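Local coordinates for protein SidF, inhibitor of growth family, member 3 (Legionella pneumophila subsp. pneumophila, PDB 4FYE) that is a Legionella phosphoinositide phosphatase, probably removing phosphate from phosphatidylinositol phosphates, at residues A[71-83]-A[145-159]. The protein carries 1 engineered substitution. Residues are numbered along the deposited sequence; the frame is centred on the assembly and turned at random.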
loop_
_atom_site.group_PDB
_atom_site.type_symbol
_atom_site.label_atom_id
_atom_site.label_comp_id
_atom_site.label_asym_id
_atom_site.label_seq_id
_atom_site.Cartn_x
_atom_site.Cartn_y
_atom_site.Cartn_z
ATOM N N VAL A 71 3.201 6.057 26.562
ATOM C CA VAL A 71 1.732 6.252 26.759
ATOM C C VAL A 71 1.283 7.672 27.116
ATOM O O VAL A 71 0.217 8.136 26.711
ATOM C CB VAL A 71 1.036 5.237 27.684
ATOM C CG1 VAL A 71 1.117 3.856 27.093
ATOM C CG2 VAL A 71 1.618 5.235 29.063
ATOM N N ILE A 72 2.123 8.392 27.820
ATOM C CA ILE A 72 1.873 9.843 27.943
ATOM C C ILE A 72 1.697 10.599 26.621
ATOM O O ILE A 72 0.706 11.317 26.449
ATOM C CB ILE A 72 2.911 10.526 28.810
ATOM C CG1 ILE A 72 2.870 9.837 30.174
ATOM C CG2 ILE A 72 2.542 12.026 28.993
ATOM C CD1 ILE A 72 3.981 10.342 31.095
ATOM N N GLN A 73 2.640 10.414 25.703
ATOM C CA GLN A 73 2.568 11.045 24.401
ATOM C C GLN A 73 1.332 10.612 23.640
ATOM O O GLN A 73 0.677 11.459 23.070
ATOM C CB GLN A 73 3.823 10.820 23.561
ATOM C CG GLN A 73 5.082 11.329 24.222
ATOM C CD GLN A 73 5.024 12.816 24.423
ATOM O OE1 GLN A 73 4.766 13.564 23.463
ATOM N NE2 GLN A 73 5.218 13.264 25.671
ATOM N N GLU A 74 0.995 9.331 23.664
ATOM C CA GLU A 74 -0.149 8.845 22.902
ATOM C C GLU A 74 -1.434 9.386 23.521
ATOM O O GLU A 74 -2.374 9.716 22.821
ATOM C CB GLU A 74 -0.198 7.303 22.891
ATOM C CG GLU A 74 1.036 6.655 22.240
ATOM C CD GLU A 74 1.161 6.947 20.730
ATOM O OE1 GLU A 74 0.186 7.360 20.060
ATOM O OE2 GLU A 74 2.264 6.778 20.202
ATOM N N ALA A 75 -1.477 9.411 24.839
ATOM C CA ALA A 75 -2.564 10.067 25.550
ATOM C C ALA A 75 -2.731 11.524 25.135
ATOM O O ALA A 75 -3.850 11.944 24.860
ATOM C CB ALA A 75 -2.352 9.970 27.027
ATOM N N ASN A 76 -1.631 12.286 25.063
ATOM C CA ASN A 76 -1.707 13.662 24.552
ATOM C C ASN A 76 -2.215 13.734 23.132
ATOM O O ASN A 76 -3.058 14.566 22.863
ATOM C CB ASN A 76 -0.385 14.376 24.605
ATOM C CG ASN A 76 0.061 14.715 26.019
ATOM O OD1 ASN A 76 -0.632 14.492 26.985
ATOM N ND2 ASN A 76 1.263 15.191 26.125
ATOM N N ASN A 77 -1.728 12.871 22.234
ATOM C CA ASN A 77 -2.218 12.809 20.855
ATOM C C ASN A 77 -3.718 12.529 20.781
ATOM O O ASN A 77 -4.480 13.215 20.123
ATOM C CB ASN A 77 -1.483 11.722 20.072
ATOM C CG ASN A 77 -0.050 12.087 19.837
ATOM O OD1 ASN A 77 0.315 13.252 19.973
ATOM N ND2 ASN A 77 0.779 11.100 19.508
ATOM N N TYR A 78 -4.118 11.498 21.473
ATOM C CA TYR A 78 -5.510 11.200 21.623
ATOM C C TYR A 78 -6.280 12.334 22.151
ATOM O O TYR A 78 -7.272 12.621 21.566
ATOM C CB TYR A 78 -5.736 10.012 22.543
ATOM C CG TYR A 78 -7.180 9.613 22.522
ATOM C CD1 TYR A 78 -7.656 8.752 21.566
ATOM C CD2 TYR A 78 -8.080 10.126 23.448
ATOM C CE1 TYR A 78 -8.982 8.372 21.561
ATOM C CE2 TYR A 78 -9.380 9.737 23.447
ATOM C CZ TYR A 78 -9.811 8.868 22.480
ATOM O OH TYR A 78 -11.109 8.472 22.461
ATOM N N ILE A 79 -5.855 12.982 23.255
ATOM C CA ILE A 79 -6.643 14.089 23.776
ATOM C C ILE A 79 -6.828 15.193 22.691
ATOM O O ILE A 79 -7.940 15.592 22.375
ATOM C CB ILE A 79 -6.024 14.738 25.019
ATOM C CG1 ILE A 79 -5.687 13.762 26.168
ATOM C CG2 ILE A 79 -6.854 15.891 25.500
ATOM C CD1 ILE A 79 -6.805 13.086 26.855
ATOM N N ASP A 80 -5.734 15.651 22.103
ATOM C CA ASP A 80 -5.714 16.835 21.271
ATOM C C ASP A 80 -6.458 16.579 19.996
ATOM O O ASP A 80 -7.164 17.472 19.510
ATOM C CB ASP A 80 -4.263 17.232 20.896
ATOM C CG ASP A 80 -3.458 17.772 22.089
ATOM O OD1 ASP A 80 -4.049 18.150 23.137
ATOM O OD2 ASP A 80 -2.206 17.809 21.990
ATOM N N ASN A 81 -6.270 15.380 19.442
ATOM C CA ASN A 81 -6.845 15.057 18.142
ATOM C C ASN A 81 -8.372 14.879 18.274
ATOM O O ASN A 81 -9.096 15.322 17.437
ATOM C CB ASN A 81 -6.152 13.874 17.458
ATOM C CG ASN A 81 -4.704 14.199 16.984
ATOM O OD1 ASN A 81 -4.385 15.320 16.640
ATOM N ND2 ASN A 81 -3.847 13.203 16.962
ATOM N N LEU A 82 -8.847 14.313 19.371
ATOM C CA LEU A 82 -10.270 14.234 19.614
ATOM C C LEU A 82 -10.812 15.660 19.910
ATOM O O LEU A 82 -11.909 16.050 19.424
ATOM C CB LEU A 82 -10.537 13.280 20.792
ATOM C CG LEU A 82 -11.924 12.703 21.117
ATOM C CD1 LEU A 82 -12.182 12.554 22.632
ATOM C CD2 LEU A 82 -13.019 13.537 20.513
ATOM N N VAL A 83 -10.049 16.447 20.675
ATOM C CA VAL A 83 -10.490 17.831 20.992
ATOM C C VAL A 83 -10.704 18.594 19.737
ATOM O O VAL A 83 -11.653 19.346 19.655
ATOM C CB VAL A 83 -9.497 18.638 21.817
ATOM C CG1 VAL A 83 -9.718 20.146 21.619
ATOM C CG2 VAL A 83 -9.684 18.282 23.273
ATOM N N LEU A 145 -0.443 1.736 30.669
ATOM C CA LEU A 145 -1.313 1.804 29.582
ATOM C C LEU A 145 -2.742 1.486 29.949
ATOM O O LEU A 145 -3.592 2.202 29.481
ATOM C CB LEU A 145 -0.798 0.915 28.463
ATOM C CG LEU A 145 -1.420 1.015 27.086
ATOM C CD1 LEU A 145 -0.457 0.675 25.958
ATOM C CD2 LEU A 145 -2.585 0.035 27.119
ATOM N N ALA A 146 -3.017 0.440 30.742
ATOM C CA ALA A 146 -4.413 0.128 31.100
ATOM C C ALA A 146 -4.993 1.279 31.974
ATOM O O ALA A 146 -6.143 1.695 31.820
ATOM C CB ALA A 146 -4.516 -1.209 31.860
ATOM N N LYS A 147 -4.190 1.774 32.888
ATOM C CA LYS A 147 -4.551 2.945 33.635
ATOM C C LYS A 147 -5.024 4.071 32.700
ATOM O O LYS A 147 -6.073 4.633 32.849
ATOM C CB LYS A 147 -3.318 3.430 34.408
ATOM C CG LYS A 147 -3.330 3.319 35.945
ATOM C CD LYS A 147 -2.767 2.016 36.476
ATOM C CE LYS A 147 -1.613 2.251 37.464
ATOM N NZ LYS A 147 -1.874 2.565 38.919
ATOM N N VAL A 148 -4.190 4.430 31.749
ATOM C CA VAL A 148 -4.452 5.538 30.870
ATOM C C VAL A 148 -5.674 5.316 29.976
ATOM O O VAL A 148 -6.431 6.262 29.724
ATOM C CB VAL A 148 -3.179 5.813 30.031
ATOM C CG1 VAL A 148 -3.479 6.578 28.775
ATOM C CG2 VAL A 148 -2.200 6.605 30.886
ATOM N N GLU A 149 -5.874 4.077 29.523
ATOM C CA GLU A 149 -7.029 3.730 28.731
ATOM C C GLU A 149 -8.256 4.035 29.537
ATOM O O GLU A 149 -9.199 4.594 29.013
ATOM C CB GLU A 149 -7.050 2.269 28.386
ATOM C CG GLU A 149 -8.178 1.896 27.434
ATOM C CD GLU A 149 -7.737 0.901 26.350
ATOM O OE1 GLU A 149 -6.837 0.060 26.607
ATOM O OE2 GLU A 149 -8.290 0.957 25.223
ATOM N N GLY A 150 -8.212 3.684 30.813
ATOM C CA GLY A 150 -9.295 3.985 31.745
ATOM C C GLY A 150 -9.583 5.483 31.747
ATOM O O GLY A 150 -10.724 5.892 31.640
ATOM N N SER A 151 -8.548 6.311 31.846
ATOM C CA SER A 151 -8.745 7.769 31.832
ATOM C C SER A 151 -9.238 8.297 30.489
ATOM O O SER A 151 -10.014 9.253 30.458
ATOM C CB SER A 151 -7.474 8.503 32.239
ATOM O OG SER A 151 -6.903 7.808 33.317
ATOM N N LEU A 152 -8.806 7.690 29.398
ATOM C CA LEU A 152 -9.252 8.167 28.075
ATOM C C LEU A 152 -10.694 7.796 27.767
ATOM O O LEU A 152 -11.364 8.533 27.040
ATOM C CB LEU A 152 -8.368 7.695 26.955
ATOM C CG LEU A 152 -6.908 8.105 26.990
ATOM C CD1 LEU A 152 -6.241 7.538 25.732
ATOM C CD2 LEU A 152 -6.730 9.621 27.058
ATOM N N GLN A 153 -11.189 6.711 28.367
ATOM C CA GLN A 153 -12.615 6.424 28.262
ATOM C C GLN A 153 -13.397 7.454 29.020
ATOM O O GLN A 153 -14.376 7.996 28.489
ATOM C CB GLN A 153 -12.983 5.019 28.735
ATOM C CG GLN A 153 -12.587 4.038 27.650
ATOM C CD GLN A 153 -12.202 2.653 28.162
ATOM O OE1 GLN A 153 -12.173 2.390 29.379
ATOM N NE2 GLN A 153 -11.919 1.747 27.224
ATOM N N GLN A 154 -12.985 7.771 30.244
ATOM C CA GLN A 154 -13.701 8.842 30.971
ATOM C C GLN A 154 -13.616 10.188 30.208
ATOM O O GLN A 154 -14.619 10.932 30.074
ATOM C CB GLN A 154 -13.189 8.932 32.373
ATOM C CG GLN A 154 -13.521 7.705 33.229
ATOM C CD GLN A 154 -12.678 7.728 34.480
ATOM O OE1 GLN A 154 -11.679 8.425 34.505
ATOM N NE2 GLN A 154 -13.077 7.010 35.535
ATOM N N PHE A 155 -12.455 10.471 29.612
ATOM C CA PHE A 155 -12.338 11.762 28.933
ATOM C C PHE A 155 -13.280 11.846 27.739
ATOM O O PHE A 155 -13.982 12.827 27.574
ATOM C CB PHE A 155 -10.891 12.079 28.511
ATOM C CG PHE A 155 -10.769 13.215 27.501
ATOM C CD1 PHE A 155 -11.104 14.537 27.842
ATOM C CD2 PHE A 155 -10.352 12.961 26.207
ATOM C CE1 PHE A 155 -10.984 15.568 26.906
ATOM C CE2 PHE A 155 -10.221 13.970 25.270
ATOM C CZ PHE A 155 -10.530 15.277 25.605
ATOM N N THR A 156 -13.255 10.821 26.895
ATOM C CA THR A 156 -14.127 10.793 25.732
ATOM C C THR A 156 -15.631 10.795 26.102
ATOM O O THR A 156 -16.412 11.475 25.481
ATOM C CB THR A 156 -13.737 9.683 24.678
ATOM O OG1 THR A 156 -14.607 8.563 24.751
ATOM C CG2 THR A 156 -12.353 9.192 24.825
ATOM N N GLN A 157 -16.041 10.075 27.130
ATOM C CA GLN A 157 -17.448 10.118 27.550
ATOM C C GLN A 157 -17.883 11.560 27.875
ATOM O O GLN A 157 -19.072 11.961 27.675
ATOM C CB GLN A 157 -17.644 9.156 28.722
ATOM C CG GLN A 157 -19.025 9.195 29.362
ATOM C CD GLN A 157 -19.001 8.843 30.854
ATOM O OE1 GLN A 157 -17.920 8.752 31.496
ATOM N NE2 GLN A 157 -20.187 8.627 31.414
ATOM N N ALA A 158 -16.912 12.344 28.347
ATOM C CA ALA A 158 -17.170 13.677 28.885
ATOM C C ALA A 158 -17.135 14.687 27.789
ATOM O O ALA A 158 -17.744 15.733 27.888
ATOM C CB ALA A 158 -16.147 14.059 29.940
ATOM N N VAL A 159 -16.395 14.387 26.746
ATOM C CA VAL A 159 -16.368 15.223 25.560
ATOM C C VAL A 159 -17.676 15.032 24.805
ATOM O O VAL A 159 -18.117 15.947 24.094
ATOM C CB VAL A 159 -15.224 14.808 24.606
ATOM C CG1 VAL A 159 -15.179 15.683 23.378
ATOM C CG2 VAL A 159 -13.897 14.896 25.287
#
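With chi1 at 165°, F155 holds its ring carbon CG trans to the backbone N and drives the ring into a hole formed by Y78, I79, L82 and V83. I79 is folded twice in the same sense, chi2 -66°, which lays CD1 over one face of that ring in a CH-pi contact, 4.0 Å from the centroid. The same I79 CD1 also meets L152 CD2, at 3.5 Å. V83 CG2 closes in on the F155 edge, in the ring plane, 3.9 Å from CZ, while L82 CD1 comes within 3.6 Å of F155 CE2 and meets V159 CG2 tip to tip. The Y78 side chain slides past L152 in the opposite direction, its CD2 3.9 Å from L152 CD2. Toward the start of 71-83 smaller side chains carry the contact: A75 CB rests on V148 CG1, and V71 CG1 crosses the L145 side chain at about a right angle. No hydrogen bond spans the seam. Helix 98-119 adds F112 against F155 and A109 against I79, and F739 of helix 733-741 covers V148 and L152. This is apolar packing of two nearly parallel helices, axes 10.5 Å apart and crossing at -15°, with F155 as a knob in a hole of the other helix, within a helical bundle at the periphery of the chain.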